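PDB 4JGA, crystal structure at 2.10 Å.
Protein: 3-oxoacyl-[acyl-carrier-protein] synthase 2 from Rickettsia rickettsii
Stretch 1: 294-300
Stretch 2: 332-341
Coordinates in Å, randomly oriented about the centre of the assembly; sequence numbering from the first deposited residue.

Stretch 1 (294-300) APHPEGR
Stretch 2 (332-341) LGDGIELAAV

How do the two backbones run? Residues 332-341 lie within one continuous helix, with i+4 to i backbone hydrogen bonds such as Ala340 N to Ile336 O at 2.9 Å. Stretch 1 is extended at Pro295 (phi/psi -73/152), then folds into a type I turn from His296 to Gly299, closed by Gly299 N to His296 O at 2.9 Å. Gly299 (58/27) is the N-cap of another helix, which Arg300 enters. The two run in the same general direction. Register is set by CA-CA distances of 6.4 Å for Pro295-Gly333 and 5.5 Å for Gly299-Ile336.

What fills the contact? Ile336 (chi1 -71°, m; chi2 160°, t) points toward the turn. Its CD1 lies 3.6 Å from Pro295 CG and 3.5 Å from His296 O, while its CG2 meets Gly299 CA at 3.5 Å. No hydrogen bond crosses; van der Waals packing of Ile336 against Pro295 and the turn backbone joins the stretches, burying 250 Å² in total.

Why glycine at 299? Positive phi favours it, and an ideal CB would sit tightly, 3.1 Å from Ile336 CG2. Small Ala340 fits nearby, its CB 4.3 Å from Gly299 O.

Where does the His296 side chain go, if not into the contact? His296 (chi1 -164°, t; chi2 -68°) leads its ring away from the helix, and ND1 accepts a hydrogen bond from Glu298 N at 3.1 Å.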

ATOM      1  N   ALA A 294     -13.469 -14.133  -5.739  1.00 12.12           N
ATOM      2  CA  ALA A 294     -14.031 -14.428  -7.046  1.00 12.37           C
ATOM      3  C   ALA A 294     -14.246 -13.128  -7.824  1.00 11.72           C
ATOM      4  O   ALA A 294     -14.679 -12.131  -7.262  1.00 11.36           O
ATOM      5  CB  ALA A 294     -15.369 -15.186  -6.880  1.00 13.14           C
ATOM      6  N   PRO A 295     -13.921 -13.140  -9.123  1.00 11.58           N
ATOM      7  CA  PRO A 295     -14.116 -11.988  -9.981  1.00 11.14           C
ATOM      8  C   PRO A 295     -15.600 -11.805 -10.288  1.00 11.35           C
ATOM      9  O   PRO A 295     -16.380 -12.753 -10.253  1.00 11.87           O
ATOM     10  CB  PRO A 295     -13.322 -12.362 -11.254  1.00 11.20           C
ATOM     11  CG  PRO A 295     -13.432 -13.832 -11.303  1.00 11.92           C
ATOM     12  CD  PRO A 295     -13.467 -14.315  -9.880  1.00 12.03           C
ATOM     13  N   HIS A 296     -16.012 -10.566 -10.534  1.00 10.94           N
ATOM     14  CA  HIS A 296     -17.411 -10.280 -10.865  1.00 11.14           C
ATOM     15  C   HIS A 296     -17.839 -11.183 -12.052  1.00 11.54           C
ATOM     16  O   HIS A 296     -17.192 -11.182 -13.095  1.00 11.14           O
ATOM     17  CB  HIS A 296     -17.549  -8.812 -11.232  1.00 10.91           C
ATOM     18  CG  HIS A 296     -18.960  -8.311 -11.215  1.00 11.40           C
ATOM     19  ND1 HIS A 296     -19.904  -8.733 -12.116  1.00 12.07           N
ATOM     20  CD2 HIS A 296     -19.554  -7.344 -10.484  1.00 11.41           C
ATOM     21  CE1 HIS A 296     -21.034  -8.086 -11.909  1.00 12.48           C
ATOM     22  NE2 HIS A 296     -20.846  -7.228 -10.934  1.00 12.01           N
ATOM     23  N   PRO A 297     -18.914 -11.972 -11.891  1.00 12.05           N
ATOM     24  CA  PRO A 297     -19.294 -12.866 -12.997  1.00 12.73           C
ATOM     25  C   PRO A 297     -19.650 -12.180 -14.321  1.00 12.87           C
ATOM     26  O   PRO A 297     -19.506 -12.777 -15.365  1.00 13.14           O
ATOM     27  CB  PRO A 297     -20.499 -13.634 -12.436  1.00 13.49           C
ATOM     28  CG  PRO A 297     -20.314 -13.599 -10.962  1.00 13.20           C
ATOM     29  CD  PRO A 297     -19.665 -12.254 -10.672  1.00 12.32           C
ATOM     30  N   GLU A 298     -20.071 -10.920 -14.266  1.00 12.74           N
ATOM     31  CA  GLU A 298     -20.356 -10.149 -15.475  1.00 13.06           C
ATOM     32  C   GLU A 298     -19.186  -9.275 -15.920  1.00 12.36           C
ATOM     33  O   GLU A 298     -19.313  -8.497 -16.846  1.00 12.43           O
ATOM     34  CB  GLU A 298     -21.598  -9.285 -15.261  1.00 13.66           C
ATOM     35  CG  GLU A 298     -22.843 -10.052 -14.843  1.00 14.59           C
ATOM     36  CD  GLU A 298     -23.177 -11.114 -15.871  1.00 15.63           C
ATOM     37  OE1 GLU A 298     -23.324 -10.798 -17.056  1.00 15.97           O
ATOM     38  OE2 GLU A 298     -23.227 -12.301 -15.527  1.00 16.46           O
ATOM     39  N   GLY A 299     -18.042  -9.403 -15.257  1.00 11.71           N
ATOM     40  CA  GLY A 299     -16.879  -8.620 -15.587  1.00 11.13           C
ATOM     41  C   GLY A 299     -17.019  -7.102 -15.529  1.00 10.77           C
ATOM     42  O   GLY A 299     -16.246  -6.407 -16.165  1.00 10.47           O
ATOM     43  N   ARG A 300     -17.932  -6.598 -14.707  1.00 10.81           N
ATOM     44  CA  ARG A 300     -18.234  -5.172 -14.674  1.00 10.70           C
ATOM     45  C   ARG A 300     -17.001  -4.293 -14.330  1.00 10.10           C
ATOM     46  O   ARG A 300     -16.750  -3.310 -15.014  1.00  9.85           O
ATOM     47  CB  ARG A 300     -19.364  -4.868 -13.697  1.00 10.97           C
ATOM     48  CG  ARG A 300     -19.874  -3.450 -13.818  1.00 11.16           C
ATOM     49  CD  ARG A 300     -21.188  -3.168 -13.112  1.00 11.60           C
ATOM     50  NE  ARG A 300     -21.550  -1.803 -13.488  1.00 11.80           N
ATOM     51  CZ  ARG A 300     -21.126  -0.694 -12.872  1.00 11.48           C
ATOM     52  NH1 ARG A 300     -20.363  -0.762 -11.781  1.00 10.94           N
ATOM     53  NH2 ARG A 300     -21.489   0.488 -13.326  1.00 11.74           N
ATOM     54  N   LEU A 332     -12.785 -19.383 -14.571  1.00 17.38           N
ATOM     55  CA  LEU A 332     -13.728 -18.250 -14.566  1.00 17.39           C
ATOM     56  C   LEU A 332     -13.083 -16.956 -14.990  1.00 16.10           C
ATOM     57  O   LEU A 332     -13.580 -16.276 -15.892  1.00 16.39           O
ATOM     58  CB  LEU A 332     -14.419 -18.077 -13.186  1.00 17.94           C
ATOM     59  CG  LEU A 332     -15.261 -19.290 -12.710  1.00 19.25           C
ATOM     60  CD1 LEU A 332     -15.723 -19.101 -11.266  1.00 19.37           C
ATOM     61  CD2 LEU A 332     -16.438 -19.527 -13.648  1.00 20.52           C
ATOM     62  N   GLY A 333     -11.964 -16.621 -14.371  1.00 14.92           N
ATOM     63  CA  GLY A 333     -11.257 -15.362 -14.660  1.00 13.87           C
ATOM     64  C   GLY A 333     -10.912 -15.162 -16.131  1.00 13.56           C
ATOM     65  O   GLY A 333     -11.142 -14.074 -16.680  1.00 13.31           O
ATOM     66  N   ASP A 334     -10.332 -16.176 -16.768  1.00 13.54           N
ATOM     67  CA  ASP A 334      -9.923 -16.011 -18.169  1.00 13.52           C
ATOM     68  C   ASP A 334     -11.163 -15.731 -19.021  1.00 13.73           C
ATOM     69  O   ASP A 334     -11.132 -14.909 -19.897  1.00 13.46           O
ATOM     70  CB  ASP A 334      -9.229 -17.253 -18.726  1.00 14.16           C
ATOM     71  CG  ASP A 334      -7.817 -17.453 -18.214  1.00 13.94           C
ATOM     72  OD1 ASP A 334      -7.340 -16.758 -17.284  1.00 13.18           O
ATOM     73  OD2 ASP A 334      -7.167 -18.385 -18.750  1.00 14.67           O
ATOM     74  N   GLY A 335     -12.253 -16.437 -18.745  1.00 14.21           N
ATOM     75  CA  GLY A 335     -13.480 -16.300 -19.524  1.00 14.72           C
ATOM     76  C   GLY A 335     -14.137 -14.956 -19.316  1.00 14.16           C
ATOM     77  O   GLY A 335     -14.647 -14.362 -20.246  1.00 14.42           O
ATOM     78  N   ILE A 336     -14.115 -14.479 -18.078  1.00 13.44           N
ATOM     79  CA  ILE A 336     -14.671 -13.183 -17.754  1.00 12.92           C
ATOM     80  C   ILE A 336     -13.911 -12.060 -18.457  1.00 12.32           C
ATOM     81  O   ILE A 336     -14.538 -11.145 -19.036  1.00 12.27           O
ATOM     82  CB  ILE A 336     -14.705 -12.979 -16.233  1.00 12.52           C
ATOM     83  CG1 ILE A 336     -15.794 -13.888 -15.635  1.00 13.14           C
ATOM     84  CG2 ILE A 336     -14.989 -11.538 -15.884  1.00 12.04           C
ATOM     85  CD1 ILE A 336     -15.602 -14.145 -14.145  1.00 12.93           C
ATOM     86  N   GLU A 337     -12.584 -12.139 -18.418  1.00 11.82           N
ATOM     87  CA  GLU A 337     -11.746 -11.139 -19.088  1.00 11.47           C
ATOM     88  C   GLU A 337     -11.959 -11.212 -20.602  1.00 12.03           C
ATOM     89  O   GLU A 337     -12.129 -10.197 -21.261  1.00 11.94           O
ATOM     90  CB  GLU A 337     -10.266 -11.321 -18.767  1.00 11.10           C
ATOM     91  CG  GLU A 337      -9.406 -10.256 -19.442  1.00 10.82           C
ATOM     92  CD  GLU A 337      -7.952 -10.308 -19.035  1.00 10.60           C
ATOM     93  OE1 GLU A 337      -7.506 -11.402 -18.641  1.00 10.81           O
ATOM     94  OE2 GLU A 337      -7.244  -9.267 -19.139  1.00 10.17           O
ATOM     95  N   LEU A 338     -11.994 -12.413 -21.137  1.00 12.64           N
ATOM     96  CA  LEU A 338     -12.214 -12.557 -22.570  1.00 13.51           C
ATOM     97  C   LEU A 338     -13.543 -11.911 -23.010  1.00 14.05           C
ATOM     98  O   LEU A 338     -13.590 -11.210 -24.029  1.00 14.42           O
ATOM     99  CB  LEU A 338     -12.179 -14.031 -22.965  1.00 14.15           C
ATOM    100  CG  LEU A 338     -12.466 -14.325 -24.433  1.00 14.97           C
ATOM    101  CD1 LEU A 338     -11.292 -13.877 -25.271  1.00 14.90           C
ATOM    102  CD2 LEU A 338     -12.747 -15.792 -24.662  1.00 15.78           C
ATOM    103  N   ALA A 339     -14.620 -12.173 -22.269  1.00 14.32           N
ATOM    104  CA  ALA A 339     -15.948 -11.656 -22.635  1.00 14.86           C
ATOM    105  C   ALA A 339     -15.957 -10.140 -22.487  1.00 14.39           C
ATOM    106  O   ALA A 339     -16.476  -9.444 -23.374  1.00 14.92           O
ATOM    107  CB  ALA A 339     -17.069 -12.312 -21.823  1.00 15.13           C
ATOM    108  N   ALA A 340     -15.365  -9.620 -21.418  1.00 13.63           N
ATOM    109  CA  ALA A 340     -15.265  -8.153 -21.270  1.00 13.37           C
ATOM    110  C   ALA A 340     -14.455  -7.485 -22.417  1.00 13.63           C
ATOM    111  O   ALA A 340     -14.865  -6.484 -22.975  1.00 13.76           O
ATOM    112  CB  ALA A 340     -14.661  -7.779 -19.913  1.00 12.53           C
ATOM    113  N   VAL A 341     -13.307  -8.073 -22.757  1.00 13.86           N
ATOM    114  CA  VAL A 341     -12.505  -7.616 -23.889  1.00 14.22           C
ATOM    115  C   VAL A 341     -13.270  -7.646 -25.217  1.00 15.27           C
ATOM    116  O   VAL A 341     -13.315  -6.659 -25.954  1.00 15.06           O
ATOM    117  CB  VAL A 341     -11.189  -8.420 -23.974  1.00 14.11           C
ATOM    118  CG1 VAL A 341     -10.494  -8.177 -25.307  1.00 14.62           C
ATOM    119  CG2 VAL A 341     -10.288  -8.043 -22.801  1.00 13.28           C
TER